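Local coordinates for 16L protein (Yaba-like disease virus, PDB 6TQP) that probably blocks apoptosis of infected cells as a viral Bcl-2-like protein, binding a peptide of the kind presented by pro-apoptotic partners, at residues K17-F22 against C38-L43; I24-K27 against E31-K34; L44-E49 against N142-K147; N53-Y58 against I106-E111; H81-I86 against I126-L131. One frame throughout, in Å; residues are numbered along the deposited sequence.

Interaction 1 of 5, residues K17-F22 against C38-L43; sequences KNVIVF and CYENKL
Asn18 and Glu40 both turn CG away from their own carbonyl carbon (chi1 -75° and -66°), which aims an amide of helix 12-27 and a carboxylate of helix 38-68 at one another. Asn18 ND2 gives Glu40 OE2 a hydrogen bond of 3.1 Å, almost perfectly straight at the N-H. The acceptor lies in the amide plane, yet OE2 is approached from above the carboxylate plane, with the two flat groups standing nearly perpendicular. Glu40 OE1 accepts from the backbone N of Ser37, as in the glutamate half of a capping box, so one acid ties the start of its own helix to the neighbouring one.

Next to this polar pair, the methyl CG2 of Val19 sits against the backbone of Glu40, 3.3 Å from its O and 3.7 Å from its CB. The apolar pairing is with Leu43, whose CB lies 4.1 Å from Val19 CG2. A short branched residue suits a place where the backbones come close, the CA atoms of Val19 and Glu40 being 6.1 Å apart. The axes cross at -59°. Val19 also packs on Leu44 and Ile47 further along helix 38-68, Leu43 touches Ile16, and Ile20 carries helix 12-27 onto Ala130 and Ile133 of helix 120-134.

Interaction 2 of 5, residues I24-K27 against E31-K34; sequences INEK and EEKK
Glu32 folds back onto Asn25 and Glu26, so that the link between the first two helices of this Bcl-2-type helical bundle lies against the last turn of helix 12-27. The chain reverses within a few residues, and the CA atoms of Asn25 and Glu32 come to 6.5 Å.

Packing is the first kind of contact. A bend in the Glu32 chain (chi2 -75°) curls its carboxylate toward the helix, where OE1 lies 3.4 Å from Asn25 CB. The planes of the Asn25 amide and the carboxylate are 54° apart, and no hydrogen bond joins them. A glutamate serves here because its flexible stem can curl back while OE2 stays within reach of a water. Its side chain also touches Phe22, one turn earlier on the helix.

Electrostatics form the second kind. Glu26 OE1 and Glu32 OE2 are 4.5 Å apart, a proximity of like charges that would probably be somewhat unfavourable by itself. Lys48 of helix 38-68 may offset it, since its NZ forms a long, weak ion pair with Glu26 OE2.

Water provides the third. One molecule donates to both acids, standing 3.1 Å from Glu26 OE1 and 3.0 Å from Glu32 OE2.

Interaction 3 of 5, residues L44-E49 against N142-K147; sequences LNLIKE and NFINIK
Ile47 and Ile144 form the buried, wholly apolar part of this crossing between helices 38-68 and 137-148, whereas Leu46 and Asn145 meet nearer the surface. The axes run at 80° to each other and approach to 9.9 Å, so the helices share only a short patch, within which Leu46 and Ile144 have their CA atoms 6.4 Å apart.

On the buried side, Ile144 places CG1 between its backbone N and carbonyl carbon (chi1 61°), an unusual choice for a helical isoleucine, and then extends. This sends CD1 across to Ile47, 3.8 Å from its CG1. The same methyl lies 4.3 Å from Leu46 CB. Branched aliphatic chains suit the spot, since they fill a buried seam without bringing a polar group into it. Ile144 is backed by Leu100 of helix 96-113.

On the side facing solvent more, a methyl meets an amide oxygen: Leu46 CD1 approaches Asn145 OD1 at 3.5 Å, close but with no hydrogen bond, the side chains crossing nearly at a right angle. Lys147, later in the segment and poorly ordered, makes a salt bridge to Asp50. Phe143, for its part, stacks on an aromatic side chain of the bound peptide.

No hydrogen bond spans the two segments; their cohesion therefore rests on van der Waals contact and the hydrophobic effect, with charge pairing confined to the margin.

Interaction 4 of 5, residues N53-Y58 against I106-E111; sequences NIMLKY and ISMIVE
Met55 and Met108 reach for each other between helices 38-68 and 96-113, whose backbones stand well apart here, and the shapes of the two chains explain how they meet. Their CA atoms are 8.2 Å apart, a distance that long, unbranched side chains can span.

Both chains set out with CG anti to the backbone N, but they differ beyond that. Met55 bends twice in the same sense (chi2 68°, chi3 67°) and so curls into a compact hook. Met108 stays extended through chi2 and turns only at its last torsion (chi3 -74°). The two pass at a slant, and the methyl CE of Met108 comes to rest 3.6 Å from Met55 SD. In return, the hooked CE of Met55 tucks against the base of Met108, 4.0 Å from its CB and 4.0 Å from its backbone N, and reaches Ser107 CB at 4.2 Å. Each thioether end thus lies against part of the other residue. Methionine fits the task because its long, flexible chain can span the distance and its polarisable sulfur packs well against a methyl.

Ser107 suits the helix-facing position by being small, and its hydroxyl is hydrogen-bonded to Ile103 O within its own helix.

Another part of segment 53-58 serves the ligand: Lys57 pairs ionically, and Tyr58 OH by a hydrogen bond, each with an acidic side chain of the bound peptide. Met108 continues onto Leu62 and Cys66 of helix 38-68, Ser107 touches Tyr23 and Ile24 of helix 12-27, and Ile109 packs on Met122 of helix 120-134.

Interaction 5 of 5, residues H81-I86 against I126-L131; sequences HIKDQI and IEDIAL
Asp128 is the first residue of segment 126-131 to meet segment 81-86, and it does so against the stem of Lys83. The lysine sets off with CG anti to its backbone N, then bends at chi3 (94°) and again at chi4, carrying its methylenes across the acid. Lys83 CD consequently lies 3.2 Å from Asp128 OD2, while NZ remains 4.2 Å from that oxygen, beyond a salt bridge. The ammonium instead pairs with Asp84 of its own helix, NZ to OD1 at 3.5 Å. Asp128 may still favour it electrostatically. Lysine suits this edge because its carbon chain can pack while its charged end stays among acids.

One residue on, Ile129 takes the contact into the interior. Its CD1 reaches Ile86, 3.7 Å from CG2 and 3.8 Å from CD1, with the two side chains meeting at about a right angle. Ile129 CG1 also comes within 4.4 Å of Lys83 CG. Isoleucine suits both buried positions: the extended CG1-CD1 arm of Ile129 reaches across between helix axes 10.2 Å apart, and Ile86 offers its branched end, CG2 and CD1, to that methyl.

The segments run almost parallel, at 8°. Helix 96-113 packs against both isoleucines, Ile102 touching each of them and Ile109 meeting Ile86. Ala130 leads on to Lys17 and Ile20 of helix 12-27, whereas His81 on helix 76-92 hydrogen-bonds an acidic side chain of the bound peptide.

How the interactions relate
Helix 12-27 joins interactions 1 and 2, and helix 38-68 runs through interactions 1, 3 and 4. Leu43 CD2 meets Ile144 CD1 at 4.2 Å, passing apolar packing from interaction 1 to interaction 3. Helix 96-113 connects interactions 4 and 5, where Ile106 CD1 touches Ile129 CG2 at 3.5 Å, and Ile24 CD1 joins interaction 2 to this core at 3.6 Å from Ile106 CG2. Interactions 3 and 5, whose centres are about 22 Å apart, lie on opposite sides of the chain's centre. Even so, segments of interactions 3, 4 and 5 all reach the bound peptide, consistent with the ligand groove of Bcl-2 proteins.

Interaction 1 of 5, residues K17-F22 against C38-L43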
# COMPACT_ATOMS: atom_id res chain seq x y z
N LYS A 17 8.56 -6.24 -1.52
CA LYS A 17 7.61 -6.58 -2.58
C LYS A 17 6.83 -7.85 -2.22
O LYS A 17 5.60 -7.90 -2.36
CB LYS A 17 8.33 -6.78 -3.91
CG LYS A 17 7.38 -6.99 -5.10
CD LYS A 17 8.06 -7.65 -6.29
CE LYS A 17 8.31 -9.13 -6.06
NZ LYS A 17 8.09 -9.92 -7.29
N ASN A 18 7.53 -8.87 -1.75
CA ASN A 18 6.87 -10.12 -1.38
C ASN A 18 5.89 -9.89 -0.24
O ASN A 18 4.79 -10.45 -0.24
CB ASN A 18 7.90 -11.17 -1.00
CG ASN A 18 8.60 -11.74 -2.19
OD1 ASN A 18 8.10 -11.63 -3.31
ND2 ASN A 18 9.75 -12.37 -1.98
N VAL A 19 6.28 -9.06 0.73
CA VAL A 19 5.42 -8.82 1.89
C VAL A 19 4.14 -8.12 1.47
O VAL A 19 3.04 -8.45 1.94
CB VAL A 19 6.19 -8.02 2.96
CG1 VAL A 19 5.24 -7.48 4.02
CG2 VAL A 19 7.26 -8.89 3.62
N ILE A 20 4.24 -7.16 0.56
CA ILE A 20 3.06 -6.38 0.16
C ILE A 20 2.07 -7.27 -0.58
O ILE A 20 0.86 -7.24 -0.30
CB ILE A 20 3.49 -5.17 -0.67
CG1 ILE A 20 4.27 -4.19 0.22
CG2 ILE A 20 2.25 -4.47 -1.27
CD1 ILE A 20 4.95 -3.07 -0.55
N VAL A 21 2.55 -8.06 -1.53
CA VAL A 21 1.66 -8.95 -2.28
C VAL A 21 0.99 -9.93 -1.34
O VAL A 21 -0.22 -10.16 -1.42
CB VAL A 21 2.44 -9.67 -3.40
CG1 VAL A 21 1.55 -10.72 -4.10
CG2 VAL A 21 2.96 -8.65 -4.39
N PHE A 22 1.76 -10.51 -0.42
CA PHE A 22 1.20 -11.44 0.55
C PHE A 22 0.14 -10.76 1.40
O PHE A 22 -0.95 -11.30 1.61
CB PHE A 22 2.32 -11.98 1.43
CG PHE A 22 1.87 -13.03 2.41
CD1 PHE A 22 1.33 -12.66 3.63
CD2 PHE A 22 2.00 -14.38 2.11
CE1 PHE A 22 0.92 -13.62 4.54
CE2 PHE A 22 1.59 -15.34 3.01
CZ PHE A 22 1.05 -14.97 4.23
N CYS A 38 11.49 -16.08 6.90
CA CYS A 38 11.54 -15.62 8.29
C CYS A 38 11.63 -14.10 8.35
O CYS A 38 10.93 -13.45 9.14
CB CYS A 38 12.73 -16.25 9.00
SG CYS A 38 12.98 -15.66 10.65
N TYR A 39 12.51 -13.53 7.54
CA TYR A 39 12.72 -12.09 7.58
C TYR A 39 11.49 -11.35 7.05
O TYR A 39 11.03 -10.37 7.65
CB TYR A 39 13.96 -11.72 6.77
CG TYR A 39 14.24 -10.24 6.77
CD1 TYR A 39 14.66 -9.60 7.93
CD2 TYR A 39 14.08 -9.48 5.62
CE1 TYR A 39 14.92 -8.25 7.94
CE2 TYR A 39 14.34 -8.13 5.62
CZ TYR A 39 14.75 -7.52 6.79
OH TYR A 39 15.00 -6.18 6.79
N GLU A 40 10.93 -11.83 5.94
CA GLU A 40 9.73 -11.21 5.40
C GLU A 40 8.58 -11.29 6.39
O GLU A 40 7.80 -10.34 6.54
CB GLU A 40 9.35 -11.88 4.07
CG GLU A 40 10.36 -11.65 2.97
CD GLU A 40 10.25 -12.66 1.84
OE1 GLU A 40 9.45 -13.62 1.95
OE2 GLU A 40 11.00 -12.49 0.85
N ASN A 41 8.45 -12.42 7.10
CA ASN A 41 7.37 -12.55 8.06
C ASN A 41 7.50 -11.52 9.18
O ASN A 41 6.49 -10.99 9.67
CB ASN A 41 7.34 -13.97 8.63
CG ASN A 41 6.18 -14.20 9.55
OD1 ASN A 41 5.04 -14.20 9.12
ND2 ASN A 41 6.47 -14.40 10.82
N LYS A 42 8.73 -11.21 9.58
CA LYS A 42 8.93 -10.16 10.58
C LYS A 42 8.43 -8.82 10.07
O LYS A 42 7.73 -8.09 10.78
CB LYS A 42 10.41 -10.07 10.96
CG LYS A 42 10.89 -11.22 11.83
CD LYS A 42 12.41 -11.17 12.00
CE LYS A 42 12.91 -12.27 12.91
NZ LYS A 42 12.47 -12.06 14.33
N LEU A 43 8.74 -8.51 8.81
CA LEU A 43 8.29 -7.25 8.23
C LEU A 43 6.78 -7.23 8.08
O LEU A 43 6.15 -6.18 8.26
CB LEU A 43 8.96 -7.04 6.88
CG LEU A 43 10.48 -6.91 6.89
CD1 LEU A 43 10.98 -6.79 5.47
CD2 LEU A 43 10.98 -5.73 7.71

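Interaction 2 of 5, residues I24-K27 against E31-K34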
# COMPACT_ATOMS: atom_id res chain seq x y z
N ILE A 24 -1.69 -7.92 0.84
CA ILE A 24 -2.88 -7.59 0.07
C ILE A 24 -3.71 -8.84 -0.20
O ILE A 24 -4.94 -8.82 -0.06
CB ILE A 24 -2.47 -6.88 -1.24
CG1 ILE A 24 -1.79 -5.53 -0.92
CG2 ILE A 24 -3.68 -6.66 -2.15
CD1 ILE A 24 -2.64 -4.54 -0.14
N ASN A 25 -3.07 -9.95 -0.58
CA ASN A 25 -3.82 -11.18 -0.80
C ASN A 25 -4.50 -11.64 0.48
O ASN A 25 -5.63 -12.15 0.45
CB ASN A 25 -2.92 -12.28 -1.35
CG ASN A 25 -2.49 -12.02 -2.79
OD1 ASN A 25 -3.12 -11.25 -3.52
ND2 ASN A 25 -1.41 -12.67 -3.20
N GLU A 26 -3.82 -11.48 1.62
CA GLU A 26 -4.41 -11.86 2.90
C GLU A 26 -5.66 -11.03 3.20
O GLU A 26 -6.65 -11.54 3.73
CB GLU A 26 -3.36 -11.73 4.01
CG GLU A 26 -3.90 -11.89 5.42
CD GLU A 26 -2.79 -12.05 6.46
OE1 GLU A 26 -1.97 -12.98 6.32
OE2 GLU A 26 -2.74 -11.24 7.41
N LYS A 27 -5.63 -9.74 2.86
CA LYS A 27 -6.79 -8.88 3.06
C LYS A 27 -7.87 -9.11 2.01
O LYS A 27 -9.04 -8.84 2.29
CB LYS A 27 -6.35 -7.40 3.04
CG LYS A 27 -5.64 -6.95 4.32
CD LYS A 27 -6.52 -7.20 5.53
CE LYS A 27 -6.32 -6.18 6.64
NZ LYS A 27 -7.60 -5.47 6.92
N GLU A 31 -6.34 -17.23 -1.18
CA GLU A 31 -5.35 -18.25 -0.85
C GLU A 31 -3.96 -17.79 -1.29
O GLU A 31 -3.75 -17.46 -2.46
CB GLU A 31 -5.67 -19.58 -1.54
CG GLU A 31 -6.91 -20.28 -1.02
CD GLU A 31 -7.07 -21.67 -1.61
OE1 GLU A 31 -6.26 -22.06 -2.47
OE2 GLU A 31 -8.02 -22.38 -1.20
N GLU A 32 -3.02 -17.77 -0.36
CA GLU A 32 -1.67 -17.34 -0.69
C GLU A 32 -1.04 -18.35 -1.64
O GLU A 32 -1.20 -19.56 -1.47
CB GLU A 32 -0.82 -17.17 0.57
CG GLU A 32 -1.35 -16.13 1.57
CD GLU A 32 -1.10 -14.69 1.13
OE1 GLU A 32 -0.70 -14.47 -0.03
OE2 GLU A 32 -1.31 -13.78 1.96
N LYS A 33 -0.35 -17.84 -2.66
CA LYS A 33 0.35 -18.70 -3.61
C LYS A 33 1.77 -19.00 -3.17
O LYS A 33 2.30 -20.08 -3.47
CB LYS A 33 0.35 -18.06 -5.00
CG LYS A 33 -1.05 -17.83 -5.53
CD LYS A 33 -1.09 -17.60 -7.04
CE LYS A 33 -2.38 -18.12 -7.65
NZ LYS A 33 -3.57 -18.00 -6.74
N LYS A 34 2.39 -18.06 -2.45
CA LYS A 34 3.76 -18.19 -1.97
C LYS A 34 3.78 -17.70 -0.53
O LYS A 34 3.13 -16.71 -0.20
CB LYS A 34 4.73 -17.38 -2.84
CG LYS A 34 6.20 -17.54 -2.48
CD LYS A 34 7.11 -17.15 -3.65
CE LYS A 34 8.59 -17.28 -3.29
NZ LYS A 34 9.05 -16.20 -2.37
O HOH W 1 -2.75 -15.06 4.22

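Interaction 3 of 5, residues L44-E49 against N142-K147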
# COMPACT_ATOMS: atom_id res chain seq x y z
N LEU A 44 6.20 -8.36 7.71
CA LEU A 44 4.74 -8.46 7.62
C LEU A 44 4.08 -8.07 8.93
O LEU A 44 3.14 -7.27 8.95
CB LEU A 44 4.34 -9.88 7.22
CG LEU A 44 2.82 -10.11 7.26
CD1 LEU A 44 2.10 -9.36 6.18
CD2 LEU A 44 2.51 -11.62 7.19
N ASN A 45 4.53 -8.65 10.05
CA ASN A 45 3.92 -8.35 11.34
C ASN A 45 3.97 -6.85 11.64
O ASN A 45 3.01 -6.29 12.18
CB ASN A 45 4.61 -9.14 12.45
CG ASN A 45 4.34 -10.64 12.34
OD1 ASN A 45 3.35 -11.05 11.72
ND2 ASN A 45 5.20 -11.46 12.93
N LEU A 46 5.05 -6.18 11.26
CA LEU A 46 5.16 -4.74 11.52
C LEU A 46 4.21 -3.96 10.62
O LEU A 46 3.49 -3.06 11.08
CB LEU A 46 6.59 -4.29 11.32
CG LEU A 46 7.61 -4.89 12.30
CD1 LEU A 46 9.02 -4.51 11.89
CD2 LEU A 46 7.33 -4.44 13.73
N ILE A 47 4.20 -4.28 9.34
CA ILE A 47 3.38 -3.54 8.38
C ILE A 47 1.90 -3.77 8.65
O ILE A 47 1.08 -2.86 8.52
CB ILE A 47 3.76 -3.97 6.96
CG1 ILE A 47 5.10 -3.34 6.56
CG2 ILE A 47 2.65 -3.63 5.96
CD1 ILE A 47 5.72 -3.95 5.35
N LYS A 48 1.54 -5.00 9.00
CA LYS A 48 0.14 -5.32 9.25
C LYS A 48 -0.43 -4.44 10.36
O LYS A 48 -1.56 -3.95 10.25
CB LYS A 48 0.01 -6.80 9.61
CG LYS A 48 -1.41 -7.29 9.82
CD LYS A 48 -1.42 -8.80 10.10
CE LYS A 48 -2.84 -9.33 10.23
NZ LYS A 48 -2.89 -10.75 10.68
N GLU A 49 0.33 -4.25 11.44
CA GLU A 49 -0.16 -3.42 12.54
C GLU A 49 -0.34 -1.97 12.10
O GLU A 49 -1.36 -1.34 12.40
CB GLU A 49 0.80 -3.49 13.72
CG GLU A 49 0.85 -4.84 14.41
CD GLU A 49 1.83 -4.85 15.56
OE1 GLU A 49 2.66 -3.91 15.63
OE2 GLU A 49 1.76 -5.78 16.39
N ASN A 142 13.63 0.94 7.89
CA ASN A 142 14.06 1.71 9.06
C ASN A 142 12.89 2.40 9.73
O ASN A 142 12.87 2.55 10.96
CB ASN A 142 15.11 2.75 8.65
CG ASN A 142 16.44 2.12 8.31
OD1 ASN A 142 16.69 0.96 8.64
ND2 ASN A 142 17.30 2.88 7.64
N PHE A 143 11.90 2.84 8.96
CA PHE A 143 10.77 3.55 9.56
C PHE A 143 9.91 2.61 10.39
O PHE A 143 9.46 2.97 11.48
CB PHE A 143 9.94 4.22 8.47
CG PHE A 143 8.75 4.96 8.99
CD1 PHE A 143 8.90 6.19 9.60
CD2 PHE A 143 7.49 4.43 8.88
CE1 PHE A 143 7.81 6.88 10.07
CE2 PHE A 143 6.39 5.11 9.35
CZ PHE A 143 6.55 6.33 9.95
N ILE A 144 9.67 1.39 9.90
CA ILE A 144 8.77 0.50 10.63
C ILE A 144 9.49 -0.23 11.74
O ILE A 144 8.88 -0.58 12.76
CB ILE A 144 8.07 -0.47 9.66
CG1 ILE A 144 9.09 -1.34 8.94
CG2 ILE A 144 7.21 0.30 8.68
CD1 ILE A 144 8.45 -2.36 8.01
N ASN A 145 10.79 -0.50 11.59
CA ASN A 145 11.58 -1.00 12.71
C ASN A 145 11.56 0.00 13.85
O ASN A 145 11.17 -0.31 14.98
CB ASN A 145 13.03 -1.27 12.28
CG ASN A 145 13.18 -2.58 11.51
OD1 ASN A 145 12.31 -3.44 11.54
ND2 ASN A 145 14.31 -2.71 10.82
N ILE A 146 11.99 1.24 13.58
CA ILE A 146 12.12 2.25 14.62
C ILE A 146 10.75 2.76 15.07
O ILE A 146 10.66 3.36 16.15
CB ILE A 146 13.00 3.41 14.12
CG1 ILE A 146 14.42 2.90 13.82
CG2 ILE A 146 13.08 4.53 15.15
CD1 ILE A 146 15.18 3.75 12.82
N LYS A 147 9.70 2.55 14.28
CA LYS A 147 8.36 2.94 14.72
C LYS A 147 8.09 2.47 16.14
O LYS A 147 7.47 3.19 16.93
CB LYS A 147 7.32 2.38 13.74
CG LYS A 147 5.94 2.09 14.31
CD LYS A 147 5.24 3.32 14.90
CE LYS A 147 3.87 2.94 15.45
NZ LYS A 147 3.03 2.25 14.44

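Interaction 4 of 5, residues N53-Y58 against I106-E111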
# COMPACT_ATOMS: atom_id res chain seq x y z
N ASN A 53 -3.99 0.03 11.59
CA ASN A 53 -4.27 1.24 12.36
C ASN A 53 -4.64 2.40 11.44
O ASN A 53 -5.52 3.21 11.78
CB ASN A 53 -3.07 1.59 13.23
CG ASN A 53 -3.00 0.73 14.48
OD1 ASN A 53 -4.02 0.26 14.98
ND2 ASN A 53 -1.79 0.52 14.98
N ILE A 54 -4.01 2.48 10.27
CA ILE A 54 -4.38 3.51 9.29
C ILE A 54 -5.80 3.28 8.81
O ILE A 54 -6.60 4.22 8.70
CB ILE A 54 -3.39 3.50 8.12
CG1 ILE A 54 -1.99 3.91 8.59
CG2 ILE A 54 -3.86 4.44 7.02
CD1 ILE A 54 -0.88 3.68 7.52
N MET A 55 -6.14 2.03 8.49
CA MET A 55 -7.50 1.70 8.07
C MET A 55 -8.51 2.11 9.13
O MET A 55 -9.60 2.59 8.81
CB MET A 55 -7.61 0.21 7.77
CG MET A 55 -8.99 -0.21 7.26
SD MET A 55 -9.29 0.47 5.62
CE MET A 55 -8.07 -0.43 4.67
N LEU A 56 -8.16 1.90 10.40
CA LEU A 56 -9.09 2.19 11.49
C LEU A 56 -9.28 3.68 11.66
O LEU A 56 -10.39 4.15 11.95
CB LEU A 56 -8.56 1.56 12.79
CG LEU A 56 -9.40 1.72 14.05
CD1 LEU A 56 -10.65 0.84 13.98
CD2 LEU A 56 -8.57 1.40 15.29
N LYS A 57 -8.22 4.46 11.45
CA LYS A 57 -8.28 5.88 11.75
C LYS A 57 -8.74 6.71 10.55
O LYS A 57 -9.39 7.74 10.75
CB LYS A 57 -6.90 6.35 12.21
CG LYS A 57 -6.85 7.76 12.71
CD LYS A 57 -5.55 8.03 13.46
CE LYS A 57 -5.48 9.47 13.98
NZ LYS A 57 -4.28 9.72 14.83
N TYR A 58 -8.43 6.27 9.33
CA TYR A 58 -8.59 7.06 8.11
C TYR A 58 -9.49 6.38 7.09
O TYR A 58 -9.40 6.63 5.89
CB TYR A 58 -7.21 7.35 7.51
CG TYR A 58 -6.43 8.33 8.37
CD1 TYR A 58 -6.79 9.66 8.42
CD2 TYR A 58 -5.36 7.91 9.14
CE1 TYR A 58 -6.09 10.56 9.20
CE2 TYR A 58 -4.66 8.80 9.93
CZ TYR A 58 -5.04 10.13 9.96
OH TYR A 58 -4.36 11.04 10.73
N ILE A 106 -4.67 0.23 -1.07
CA ILE A 106 -4.83 -0.95 -1.92
C ILE A 106 -5.71 -1.98 -1.22
O ILE A 106 -6.58 -2.60 -1.85
CB ILE A 106 -3.46 -1.56 -2.28
CG1 ILE A 106 -2.60 -0.55 -3.03
CG2 ILE A 106 -3.60 -2.81 -3.17
CD1 ILE A 106 -1.16 -0.89 -2.98
N SER A 107 -5.51 -2.17 0.08
CA SER A 107 -6.35 -3.12 0.81
C SER A 107 -7.82 -2.76 0.67
O SER A 107 -8.67 -3.63 0.40
CB SER A 107 -5.97 -3.15 2.29
OG SER A 107 -4.66 -3.66 2.45
N MET A 108 -8.15 -1.48 0.83
CA MET A 108 -9.54 -1.07 0.67
C MET A 108 -10.01 -1.26 -0.76
O MET A 108 -11.14 -1.72 -0.98
CB MET A 108 -9.72 0.39 1.08
CG MET A 108 -11.15 0.85 0.90
SD MET A 108 -11.36 2.56 1.41
CE MET A 108 -11.28 2.26 3.17
N ILE A 109 -9.19 -0.89 -1.75
CA ILE A 109 -9.60 -1.07 -3.15
C ILE A 109 -10.00 -2.52 -3.38
O ILE A 109 -11.05 -2.81 -3.96
CB ILE A 109 -8.47 -0.65 -4.10
CG1 ILE A 109 -8.20 0.85 -3.95
CG2 ILE A 109 -8.84 -0.96 -5.56
CD1 ILE A 109 -7.00 1.35 -4.73
N VAL A 110 -9.16 -3.44 -2.91
CA VAL A 110 -9.42 -4.86 -3.11
C VAL A 110 -10.68 -5.29 -2.38
O VAL A 110 -11.50 -6.06 -2.90
CB VAL A 110 -8.18 -5.66 -2.64
CG1 VAL A 110 -8.52 -7.06 -2.26
CG2 VAL A 110 -7.11 -5.64 -3.74
N GLU A 111 -10.87 -4.80 -1.15
CA GLU A 111 -12.06 -5.15 -0.39
C GLU A 111 -13.32 -4.58 -1.03
O GLU A 111 -14.39 -5.18 -0.94
CB GLU A 111 -11.93 -4.67 1.06
CG GLU A 111 -10.90 -5.46 1.88
CD GLU A 111 -10.79 -4.98 3.31
OE1 GLU A 111 -11.36 -3.91 3.63
OE2 GLU A 111 -10.14 -5.67 4.12

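Interaction 5 of 5, residues H81-I86 against I126-L131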
# COMPACT_ATOMS: atom_id res chain seq x y z
N HIS A 81 -5.76 3.19 -15.09
CA HIS A 81 -5.89 4.56 -14.60
C HIS A 81 -5.63 4.64 -13.10
O HIS A 81 -4.92 5.55 -12.63
CB HIS A 81 -7.30 5.05 -14.96
CG HIS A 81 -7.48 6.53 -14.84
ND1 HIS A 81 -6.49 7.44 -15.11
CD2 HIS A 81 -8.58 7.26 -14.51
CE1 HIS A 81 -6.95 8.66 -14.94
NE2 HIS A 81 -8.22 8.58 -14.57
N ILE A 82 -6.17 3.70 -12.33
CA ILE A 82 -5.93 3.70 -10.88
C ILE A 82 -4.44 3.51 -10.60
O ILE A 82 -3.85 4.20 -9.77
CB ILE A 82 -6.76 2.60 -10.20
CG1 ILE A 82 -8.25 2.90 -10.35
CG2 ILE A 82 -6.39 2.46 -8.72
CD1 ILE A 82 -9.16 1.76 -9.94
N LYS A 83 -3.82 2.54 -11.28
CA LYS A 83 -2.41 2.27 -11.06
C LYS A 83 -1.59 3.53 -11.28
O LYS A 83 -0.80 3.94 -10.42
CB LYS A 83 -1.93 1.17 -12.00
CG LYS A 83 -0.45 0.79 -11.84
CD LYS A 83 0.08 0.02 -13.04
CE LYS A 83 0.73 0.95 -14.06
NZ LYS A 83 2.08 1.39 -13.62
N ASP A 84 -1.77 4.17 -12.43
CA ASP A 84 -0.96 5.33 -12.76
C ASP A 84 -1.19 6.47 -11.78
O ASP A 84 -0.24 7.18 -11.42
CB ASP A 84 -1.24 5.76 -14.20
CG ASP A 84 -0.75 4.74 -15.20
OD1 ASP A 84 0.23 4.03 -14.90
OD2 ASP A 84 -1.33 4.63 -16.29
N GLN A 85 -2.43 6.66 -11.31
CA GLN A 85 -2.68 7.72 -10.34
C GLN A 85 -1.99 7.43 -9.01
O GLN A 85 -1.41 8.33 -8.39
CB GLN A 85 -4.18 7.92 -10.14
CG GLN A 85 -4.87 8.54 -11.35
CD GLN A 85 -6.37 8.71 -11.17
OE1 GLN A 85 -6.85 9.79 -10.85
NE2 GLN A 85 -7.12 7.62 -11.37
N ILE A 86 -2.00 6.17 -8.57
CA ILE A 86 -1.35 5.84 -7.31
C ILE A 86 0.16 5.97 -7.46
O ILE A 86 0.85 6.57 -6.61
CB ILE A 86 -1.78 4.44 -6.83
CG1 ILE A 86 -3.28 4.43 -6.50
CG2 ILE A 86 -0.99 4.02 -5.62
CD1 ILE A 86 -3.86 3.04 -6.18
N ILE A 126 -1.47 -4.71 -8.37
CA ILE A 126 -0.89 -5.00 -7.07
C ILE A 126 0.61 -5.20 -7.20
O ILE A 126 1.40 -4.65 -6.43
CB ILE A 126 -1.58 -6.22 -6.44
CG1 ILE A 126 -3.06 -5.92 -6.20
CG2 ILE A 126 -0.87 -6.60 -5.14
CD1 ILE A 126 -3.91 -7.18 -5.93
N GLU A 127 1.02 -6.00 -8.19
CA GLU A 127 2.44 -6.22 -8.45
C GLU A 127 3.16 -4.90 -8.71
O GLU A 127 4.20 -4.62 -8.10
CB GLU A 127 2.60 -7.15 -9.65
CG GLU A 127 2.37 -8.61 -9.34
CD GLU A 127 3.57 -9.24 -8.66
OE1 GLU A 127 4.67 -8.65 -8.72
OE2 GLU A 127 3.41 -10.33 -8.07
N ASP A 128 2.63 -4.10 -9.63
CA ASP A 128 3.31 -2.87 -10.03
C ASP A 128 3.48 -1.91 -8.86
O ASP A 128 4.56 -1.35 -8.66
CB ASP A 128 2.53 -2.20 -11.15
CG ASP A 128 2.60 -2.96 -12.45
OD1 ASP A 128 3.56 -3.73 -12.64
OD2 ASP A 128 1.68 -2.79 -13.29
N ILE A 129 2.43 -1.70 -8.07
CA ILE A 129 2.53 -0.78 -6.94
C ILE A 129 3.43 -1.36 -5.85
O ILE A 129 4.16 -0.63 -5.17
CB ILE A 129 1.14 -0.42 -6.41
CG1 ILE A 129 0.34 0.31 -7.50
CG2 ILE A 129 1.26 0.47 -5.17
CD1 ILE A 129 -1.08 0.61 -7.10
N ALA A 130 3.38 -2.68 -5.65
CA ALA A 130 4.33 -3.30 -4.72
C ALA A 130 5.76 -3.05 -5.16
O ALA A 130 6.64 -2.79 -4.33
CB ALA A 130 4.06 -4.81 -4.61
N LEU A 131 6.01 -3.12 -6.47
CA LEU A 131 7.36 -2.87 -6.99
C LEU A 131 7.80 -1.45 -6.66
O LEU A 131 8.91 -1.24 -6.16
CB LEU A 131 7.40 -3.09 -8.50
CG LEU A 131 7.55 -4.53 -8.99
CD1 LEU A 131 7.39 -4.57 -10.49
CD2 LEU A 131 8.90 -5.09 -8.57